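Local coordinates for protein sulfite reductase [ferredoxin] (Mycobacterium tuberculosis, PDB 1ZJ8) that reduces sulfite to sulfide with electrons from ferredoxin, using a siroheme and a [4Fe-4S] cluster, for the biosynthesis of sulfur-containing amino acids and cofactors, at residues E440-V443 against R444-L448; P475-C478 against A479-I483. All coordinates share one frame; numbering follows the deposited sequence.

Contact 1 (E440-V443 against R444-L448). With SRM (siroheme), chain E.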
loop_
_atom_site.group_PDB
_atom_site.type_symbol
_atom_site.label_atom_id
_atom_site.label_comp_id
_atom_site.label_asym_id
_atom_site.label_seq_id
_atom_site.Cartn_x
_atom_site.Cartn_y
_atom_site.Cartn_z
ATOM N N GLU A 440 -2.022 -17.873 -5.425
ATOM C CA GLU A 440 -0.694 -17.568 -4.956
ATOM C C GLU A 440 -0.129 -16.399 -5.785
ATOM O O GLU A 440 -0.275 -16.341 -7.000
ATOM C CB GLU A 440 0.187 -18.821 -5.054
ATOM C CG GLU A 440 1.558 -18.651 -4.460
ATOM C CD GLU A 440 1.493 -18.102 -3.045
ATOM O OE1 GLU A 440 1.024 -18.879 -2.177
ATOM O OE2 GLU A 440 1.885 -16.913 -2.814
ATOM N N THR A 441 0.512 -15.461 -5.108
ATOM C CA THR A 441 0.934 -14.222 -5.743
ATOM C C THR A 441 2.405 -13.881 -5.482
ATOM O O THR A 441 3.169 -13.720 -6.440
ATOM C CB THR A 441 0.056 -13.045 -5.258
ATOM O OG1 THR A 441 -0.021 -13.064 -3.826
ATOM C CG2 THR A 441 -1.333 -13.145 -5.833
ATOM N N ARG A 442 2.802 -13.779 -4.205
ATOM C CA ARG A 442 4.157 -13.333 -3.901
ATOM C C ARG A 442 5.221 -14.359 -4.276
ATOM O O ARG A 442 6.295 -13.982 -4.743
ATOM C CB ARG A 442 4.349 -12.864 -2.445
ATOM C CG ARG A 442 5.542 -11.861 -2.374
ATOM C CD ARG A 442 5.889 -11.258 -1.013
ATOM N NE ARG A 442 4.787 -10.542 -0.375
ATOM C CZ ARG A 442 4.250 -9.398 -0.791
ATOM N NH1 ARG A 442 4.672 -8.805 -1.883
ATOM N NH2 ARG A 442 3.252 -8.852 -0.112
ATOM N N VAL A 443 4.920 -15.643 -4.117
ATOM C CA VAL A 443 5.865 -16.696 -4.496
ATOM C C VAL A 443 5.913 -16.873 -6.029
ATOM O O VAL A 443 6.992 -17.038 -6.627
ATOM C CB VAL A 443 5.503 -18.044 -3.800
ATOM C CG1 VAL A 443 6.684 -19.043 -3.929
ATOM C CG2 VAL A 443 5.118 -17.802 -2.309
ATOM N N ARG A 444 4.733 -16.837 -6.644
ATOM C CA ARG A 444 4.610 -16.899 -8.092
ATOM C C ARG A 444 5.521 -15.882 -8.751
ATOM O O ARG A 444 6.322 -16.215 -9.639
ATOM C CB ARG A 444 3.165 -16.614 -8.494
ATOM C CG ARG A 444 2.880 -16.859 -9.973
ATOM C CD ARG A 444 2.759 -18.350 -10.271
ATOM N NE ARG A 444 3.535 -18.762 -11.430
ATOM C CZ ARG A 444 3.194 -18.533 -12.684
ATOM N NH1 ARG A 444 2.101 -17.872 -12.958
ATOM N NH2 ARG A 444 3.949 -18.959 -13.680
ATOM N N ALA A 445 5.398 -14.648 -8.276
ATOM C CA ALA A 445 6.177 -13.513 -8.763
ATOM C C ALA A 445 7.661 -13.782 -8.740
ATOM O O ALA A 445 8.394 -13.288 -9.590
ATOM C CB ALA A 445 5.895 -12.286 -7.906
ATOM N N GLN A 446 8.109 -14.559 -7.759
ATOM C CA GLN A 446 9.543 -14.842 -7.623
ATOM C C GLN A 446 10.076 -15.683 -8.780
ATOM O O GLN A 446 11.261 -15.600 -9.126
ATOM C CB GLN A 446 9.848 -15.565 -6.297
ATOM C CG GLN A 446 9.323 -14.880 -5.039
ATOM C CD GLN A 446 9.775 -13.460 -4.950
ATOM O OE1 GLN A 446 10.894 -13.140 -5.341
ATOM N NE2 GLN A 446 8.907 -12.585 -4.447
ATOM N N HIS A 447 9.189 -16.486 -9.368
ATOM C CA HIS A 447 9.519 -17.307 -10.533
ATOM C C HIS A 447 9.163 -16.611 -11.831
ATOM O O HIS A 447 9.766 -16.884 -12.874
ATOM C CB HIS A 447 8.718 -18.624 -10.504
ATOM C CG HIS A 447 9.017 -19.514 -9.329
ATOM N ND1 HIS A 447 8.408 -19.360 -8.096
ATOM C CD2 HIS A 447 9.843 -20.586 -9.209
ATOM C CE1 HIS A 447 8.860 -20.285 -7.266
ATOM N NE2 HIS A 447 9.731 -21.039 -7.915
ATOM N N LEU A 448 8.166 -15.729 -11.775
ATOM C CA LEU A 448 7.562 -15.195 -12.982
ATOM C C LEU A 448 8.421 -14.104 -13.579
ATOM O O LEU A 448 8.587 -14.063 -14.794
ATOM C CB LEU A 448 6.154 -14.699 -12.680
ATOM C CG LEU A 448 5.330 -14.159 -13.850
ATOM C CD1 LEU A 448 5.204 -15.190 -14.964
ATOM C CD2 LEU A 448 3.963 -13.701 -13.340
HETATM FE FE SRM E . -4.720 -4.533 2.122
HETATM C CHA SRM E . -6.969 -6.593 3.662
HETATM C CHB SRM E . -2.421 -6.964 2.263
HETATM C CHC SRM E . -2.568 -2.550 0.698
HETATM C CHD SRM E . -7.245 -3.245 0.147
HETATM N NA SRM E . -4.640 -6.330 2.996
HETATM C C1A SRM E . -5.609 -6.964 3.692
HETATM C C2A SRM E . -5.111 -8.117 4.509
HETATM C CMA SRM E . -4.900 -7.674 5.924
HETATM C CDA SRM E . -5.971 -9.342 4.371
HETATM C CEA SRM E . -6.912 -9.715 5.472
HETATM O O3A SRM E . -7.824 -8.934 5.762
HETATM O O4A SRM E . -6.782 -10.782 6.090
HETATM C C3A SRM E . -3.812 -8.385 3.827
HETATM C CAA SRM E . -2.697 -8.762 4.743
HETATM C CBA SRM E . -2.791 -10.263 4.805
HETATM C CCA SRM E . -1.441 -10.874 4.995
HETATM O O1A SRM E . -0.467 -10.395 4.374
HETATM O O2A SRM E . -1.328 -11.837 5.792
HETATM C C4A SRM E . -3.594 -7.164 3.001
HETATM N NB SRM E . -2.801 -4.692 1.724
HETATM C C1B SRM E . -1.955 -5.714 1.864
HETATM C C2B SRM E . -0.514 -5.392 1.583
HETATM C CMB SRM E . 0.463 -6.045 2.520
HETATM C CDB SRM E . -0.217 -5.861 0.198
HETATM C CEB SRM E . 1.161 -5.672 -0.328
HETATM O O3B SRM E . 1.927 -6.632 -0.562
HETATM O O4B SRM E . 1.525 -4.512 -0.518
HETATM C C3B SRM E . -0.583 -3.882 1.653
HETATM C CAB SRM E . -0.388 -3.396 3.065
HETATM C CBB SRM E . 0.133 -1.992 3.109
HETATM C CCB SRM E . 0.094 -1.467 4.515
HETATM O O1B SRM E . 1.118 -1.399 5.190
HETATM O O2B SRM E . -0.952 -1.064 5.013
HETATM C C4B SRM E . -2.041 -3.669 1.346
HETATM N NC SRM E . -4.851 -3.285 0.653
HETATM C C1C SRM E . -3.891 -2.403 0.308
HETATM C C2C SRM E . -4.244 -1.582 -0.754
HETATM C CDC SRM E . -3.394 -0.681 -1.586
HETATM C CEC SRM E . -3.119 0.713 -1.176
HETATM O O3C SRM E . -3.445 1.106 -0.032
HETATM O O4C SRM E . -2.578 1.428 -2.031
HETATM C C3C SRM E . -5.571 -1.848 -0.916
HETATM C CAC SRM E . -6.329 -1.124 -1.980
HETATM C CBC SRM E . -6.628 0.353 -1.836
HETATM C CCC SRM E . -7.819 0.522 -0.909
HETATM O O1C SRM E . -7.709 0.289 0.325
HETATM O O2C SRM E . -8.904 0.876 -1.439
HETATM C C4C SRM E . -5.932 -2.821 -0.020
HETATM N ND SRM E . -6.742 -4.611 2.181
HETATM C C1D SRM E . -7.513 -4.165 1.176
HETATM C C2D SRM E . -8.770 -4.793 1.254
HETATM C CAD SRM E . -10.044 -4.141 0.747
HETATM C CBD SRM E . -10.860 -3.325 1.701
HETATM C CCD SRM E . -12.065 -2.532 1.282
HETATM O O1D SRM E . -11.985 -1.287 1.386
HETATM O O2D SRM E . -13.102 -3.097 0.843
HETATM C C3D SRM E . -8.721 -5.637 2.350
HETATM C CDD SRM E . -9.920 -6.165 3.090
HETATM C CED SRM E . -10.724 -5.329 4.061
HETATM O O3D SRM E . -10.304 -4.249 4.477
HETATM O O4D SRM E . -11.832 -5.707 4.467
HETATM C C4D SRM E . -7.462 -5.513 2.915
#

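Contact 2 (P475-C478 against A479-I483). With SRM (siroheme), chain E.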
loop_
_atom_site.group_PDB
_atom_site.type_symbol
_atom_site.label_atom_id
_atom_site.label_comp_id
_atom_site.label_asym_id
_atom_site.label_seq_id
_atom_site.Cartn_x
_atom_site.Cartn_y
_atom_site.Cartn_z
ATOM N N PRO A 475 -10.316 -10.008 -5.017
ATOM C CA PRO A 475 -10.830 -8.726 -5.550
ATOM C C PRO A 475 -10.564 -7.460 -4.717
ATOM O O PRO A 475 -10.794 -6.349 -5.236
ATOM C CB PRO A 475 -12.349 -8.974 -5.689
ATOM C CG PRO A 475 -12.564 -10.407 -5.375
ATOM C CD PRO A 475 -11.416 -10.861 -4.533
ATOM N N ASN A 476 -10.086 -7.624 -3.475
ATOM C CA ASN A 476 -9.737 -6.485 -2.593
ATOM C C ASN A 476 -8.715 -5.497 -3.207
ATOM O O ASN A 476 -8.677 -4.347 -2.815
ATOM C CB ASN A 476 -9.228 -6.976 -1.214
ATOM C CG ASN A 476 -10.353 -7.579 -0.315
ATOM O OD1 ASN A 476 -11.478 -7.075 -0.286
ATOM N ND2 ASN A 476 -10.026 -8.641 0.435
ATOM N N SER A 477 -7.894 -5.956 -4.154
ATOM C CA SER A 477 -7.007 -5.093 -4.954
ATOM C C SER A 477 -5.866 -4.420 -4.154
ATOM O O SER A 477 -5.533 -3.262 -4.404
ATOM C CB SER A 477 -7.843 -4.042 -5.702
ATOM O OG SER A 477 -7.256 -3.684 -6.934
ATOM N N CYS A 478 -5.259 -5.164 -3.223
ATOM C CA CYS A 478 -4.135 -4.686 -2.410
ATOM C C CYS A 478 -2.902 -4.306 -3.193
ATOM O O CYS A 478 -2.121 -3.472 -2.747
ATOM C CB CYS A 478 -3.700 -5.765 -1.425
ATOM S SG CYS A 478 -4.899 -6.137 -0.092
ATOM N N ALA A 479 -2.696 -4.979 -4.328
ATOM C CA ALA A 479 -1.583 -4.693 -5.222
ATOM C C ALA A 479 -2.096 -3.943 -6.431
ATOM O O ALA A 479 -1.493 -4.003 -7.495
ATOM C CB ALA A 479 -0.881 -5.976 -5.639
ATOM N N ARG A 480 -3.216 -3.238 -6.264
ATOM C CA ARG A 480 -3.700 -2.269 -7.249
ATOM C C ARG A 480 -3.962 -2.850 -8.652
ATOM O O ARG A 480 -3.243 -2.566 -9.598
ATOM C CB ARG A 480 -2.734 -1.059 -7.283
ATOM C CG ARG A 480 -3.055 0.029 -6.201
ATOM C CD ARG A 480 -2.023 0.200 -5.095
ATOM N NE ARG A 480 -0.883 0.989 -5.544
ATOM C CZ ARG A 480 0.117 1.399 -4.766
ATOM N NH1 ARG A 480 0.150 1.127 -3.459
ATOM N NH2 ARG A 480 1.101 2.096 -5.315
ATOM N N ILE A 481 -5.030 -3.639 -8.759
ATOM C CA ILE A 481 -5.457 -4.299 -10.008
ATOM C C ILE A 481 -5.789 -3.335 -11.161
ATOM O O ILE A 481 -5.362 -3.517 -12.316
ATOM C CB ILE A 481 -6.769 -5.102 -9.782
ATOM C CG1 ILE A 481 -6.607 -6.160 -8.697
ATOM C CG2 ILE A 481 -7.229 -5.772 -11.099
ATOM C CD1 ILE A 481 -7.901 -6.680 -8.152
ATOM N N GLN A 482 -6.579 -2.320 -10.833
ATOM C CA GLN A 482 -7.279 -1.554 -11.849
ATOM C C GLN A 482 -6.417 -0.457 -12.401
ATOM O O GLN A 482 -6.857 0.283 -13.279
ATOM C CB GLN A 482 -8.589 -0.955 -11.302
ATOM C CG GLN A 482 -9.586 -1.961 -10.703
ATOM C CD GLN A 482 -9.302 -2.257 -9.247
ATOM O OE1 GLN A 482 -8.171 -2.097 -8.783
ATOM N NE2 GLN A 482 -10.331 -2.680 -8.511
ATOM N N ILE A 483 -5.194 -0.334 -11.900
ATOM C CA ILE A 483 -4.330 0.753 -12.344
ATOM C C ILE A 483 -2.999 0.220 -12.843
ATOM O O ILE A 483 -1.970 0.868 -12.682
ATOM C CB ILE A 483 -4.160 1.814 -11.224
ATOM C CG1 ILE A 483 -3.512 1.206 -9.976
ATOM C CG2 ILE A 483 -5.510 2.408 -10.864
ATOM C CD1 ILE A 483 -3.420 2.158 -8.828
HETATM FE FE SRM E . -4.720 -4.533 2.122
HETATM C CHA SRM E . -6.969 -6.593 3.662
HETATM C CHB SRM E . -2.421 -6.964 2.263
HETATM C CHC SRM E . -2.568 -2.550 0.698
HETATM C CHD SRM E . -7.245 -3.245 0.147
HETATM N NA SRM E . -4.640 -6.330 2.996
HETATM C C1A SRM E . -5.609 -6.964 3.692
HETATM C C2A SRM E . -5.111 -8.117 4.509
HETATM C CMA SRM E . -4.900 -7.674 5.924
HETATM C CDA SRM E . -5.971 -9.342 4.371
HETATM C CEA SRM E . -6.912 -9.715 5.472
HETATM O O3A SRM E . -7.824 -8.934 5.762
HETATM O O4A SRM E . -6.782 -10.782 6.090
HETATM C C3A SRM E . -3.812 -8.385 3.827
HETATM C CAA SRM E . -2.697 -8.762 4.743
HETATM C CBA SRM E . -2.791 -10.263 4.805
HETATM C CCA SRM E . -1.441 -10.874 4.995
HETATM O O1A SRM E . -0.467 -10.395 4.374
HETATM O O2A SRM E . -1.328 -11.837 5.792
HETATM C C4A SRM E . -3.594 -7.164 3.001
HETATM N NB SRM E . -2.801 -4.692 1.724
HETATM C C1B SRM E . -1.955 -5.714 1.864
HETATM C C2B SRM E . -0.514 -5.392 1.583
HETATM C CMB SRM E . 0.463 -6.045 2.520
HETATM C CDB SRM E . -0.217 -5.861 0.198
HETATM C CEB SRM E . 1.161 -5.672 -0.328
HETATM O O3B SRM E . 1.927 -6.632 -0.562
HETATM O O4B SRM E . 1.525 -4.512 -0.518
HETATM C C3B SRM E . -0.583 -3.882 1.653
HETATM C CAB SRM E . -0.388 -3.396 3.065
HETATM C CBB SRM E . 0.133 -1.992 3.109
HETATM C CCB SRM E . 0.094 -1.467 4.515
HETATM O O1B SRM E . 1.118 -1.399 5.190
HETATM O O2B SRM E . -0.952 -1.064 5.013
HETATM C C4B SRM E . -2.041 -3.669 1.346
HETATM N NC SRM E . -4.851 -3.285 0.653
HETATM C C1C SRM E . -3.891 -2.403 0.308
HETATM C C2C SRM E . -4.244 -1.582 -0.754
HETATM C CDC SRM E . -3.394 -0.681 -1.586
HETATM C CEC SRM E . -3.119 0.713 -1.176
HETATM O O3C SRM E . -3.445 1.106 -0.032
HETATM O O4C SRM E . -2.578 1.428 -2.031
HETATM C C3C SRM E . -5.571 -1.848 -0.916
HETATM C CAC SRM E . -6.329 -1.124 -1.980
HETATM C CBC SRM E . -6.628 0.353 -1.836
HETATM C CCC SRM E . -7.819 0.522 -0.909
HETATM O O1C SRM E . -7.709 0.289 0.325
HETATM O O2C SRM E . -8.904 0.876 -1.439
HETATM C C4C SRM E . -5.932 -2.821 -0.020
HETATM N ND SRM E . -6.742 -4.611 2.181
HETATM C C1D SRM E . -7.513 -4.165 1.176
HETATM C C2D SRM E . -8.770 -4.793 1.254
HETATM C CAD SRM E . -10.044 -4.141 0.747
HETATM C CBD SRM E . -10.860 -3.325 1.701
HETATM C CCD SRM E . -12.065 -2.532 1.282
HETATM O O1D SRM E . -11.985 -1.287 1.386
HETATM O O2D SRM E . -13.102 -3.097 0.843
HETATM C C3D SRM E . -8.721 -5.637 2.350
HETATM C CDD SRM E . -9.920 -6.165 3.090
HETATM C CED SRM E . -10.724 -5.329 4.061
HETATM O O3D SRM E . -10.304 -4.249 4.477
HETATM O O4D SRM E . -11.832 -5.707 4.467
HETATM C C4D SRM E . -7.462 -5.513 2.915
#

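Contact 1 (E440-V443 against R444-L448)
Glu-440 lays its backbone O near CB of Arg-444, while its carboxylate folds back over its own peptide: OE2 accepts a hydrogen bond from N of Thr-441 at 3.0 Å, the N-H arriving from above the carboxylate plane. Thr-441 O receives N of Ala-445 at 3.0 Å in a nearly straight backbone bond (163°). The Thr-441 hydroxyl turns elsewhere, to the carbonyl of Cys-428, a residue of the iron-sulfur site.

Arg-442 works in two directions. Its carbonyl O is taken by the side-chain amide of Gln-446, NE2 lying 3.0 Å away. That amide arrives because the Gln-446 chain bends at chi2 (-54°) and runs beside Arg-442 in the same direction, NE2 coming close to CG; the same NE2 also bonds to the carbonyl of Ile-360. The guanidinium of Arg-442, carried outward on a chain bent at chi3, gives NH2 to siroheme O3B at 2.6 Å, with the carboxylate group at the edge of the guanidinium.

Val-443 O is gripped from opposite faces of its carbonyl plane, by N of Gln-446 at 2.9 Å and by ND1 of His-447 at 3.1 Å. The acceptor lies in the imidazole plane, and CE1 of the ring runs beside the CG1 methyl of Val-443. Side-chain donors of Gln-446 and His-447 thus add to the backbone bonding of the N-terminal part of helix 442-455, which places an arginine in the siroheme pocket.

Contact 2 (P475-C478 against A479-I483)
The cysteine loop that meets both siroheme and the [4Fe-4S] cluster, between strands 469-472 and 486-494, is folded by a type I beta turn from Ser-477 to Arg-480. Its backbone bond runs from N of Arg-480 to O of Ser-477, 3.0 Å long, with the N-H well above the carbonyl plane.

Ser-477 then ties the turn to the residues that follow. Its OG accepts the N-H of Ile-481 at 2.9 Å and donates to OE1 of Gln-482 at 2.6 Å, so the hydroxyl serves both as acceptor and as donor. Gln-482 reaches it through a bend at chi2 (86°), and CD1 of Ile-481 lies against CB of Ser-477, beside the hydroxyl.

Inside the turn, Cys-478 coordinates an iron of the cluster through SG, which also stands 2.7 Å from the siroheme iron FE, consistent with the axial cysteine that bridges siroheme and cluster in this family. With SG beside its own backbone N (chi1 -68°), the sulfur faces the macrocycle while the turn holds its backbone behind. Asn-476 lies along the same tetrapyrrole, its CB 3.3 Å from C2D and its amide beside CAD and CDD, the first atoms of the two side chains on the same pyrrole ring.

At the last position of the turn, Arg-480, its chain bent at chi2 and chi3, reaches the siroheme periphery, where NH1 makes a weak hydrogen bond to O4C, 3.1 Å long and oblique to the guanidinium. The carbonyls of Asp-140 and Pro-388 hold the guanidinium by firmer bonds, and Tyr-389 adds a cation-pi contact.

Overall arrangement
Contact 1 precedes contact 2 along the chain, and both belong to the same nitrite and sulfite reductase 4Fe-4S domain. Their centres are 16 Å apart and their nearest atoms about 7 Å, so they do not touch directly; siroheme is the shared partner. Contact 1 occupies the N-terminal part of helix 442-455, towards the outside of the molecule, whereas contact 2 lies deeper, in the loop between strands 469-472 and 486-494, neighbours in a mixed sheet. The helix reaches one siroheme carboxylate and the loop another, besides the iron. Thr-441 lies near the cluster that Cys-478 ligates, so the two elements approach both redox cofactors.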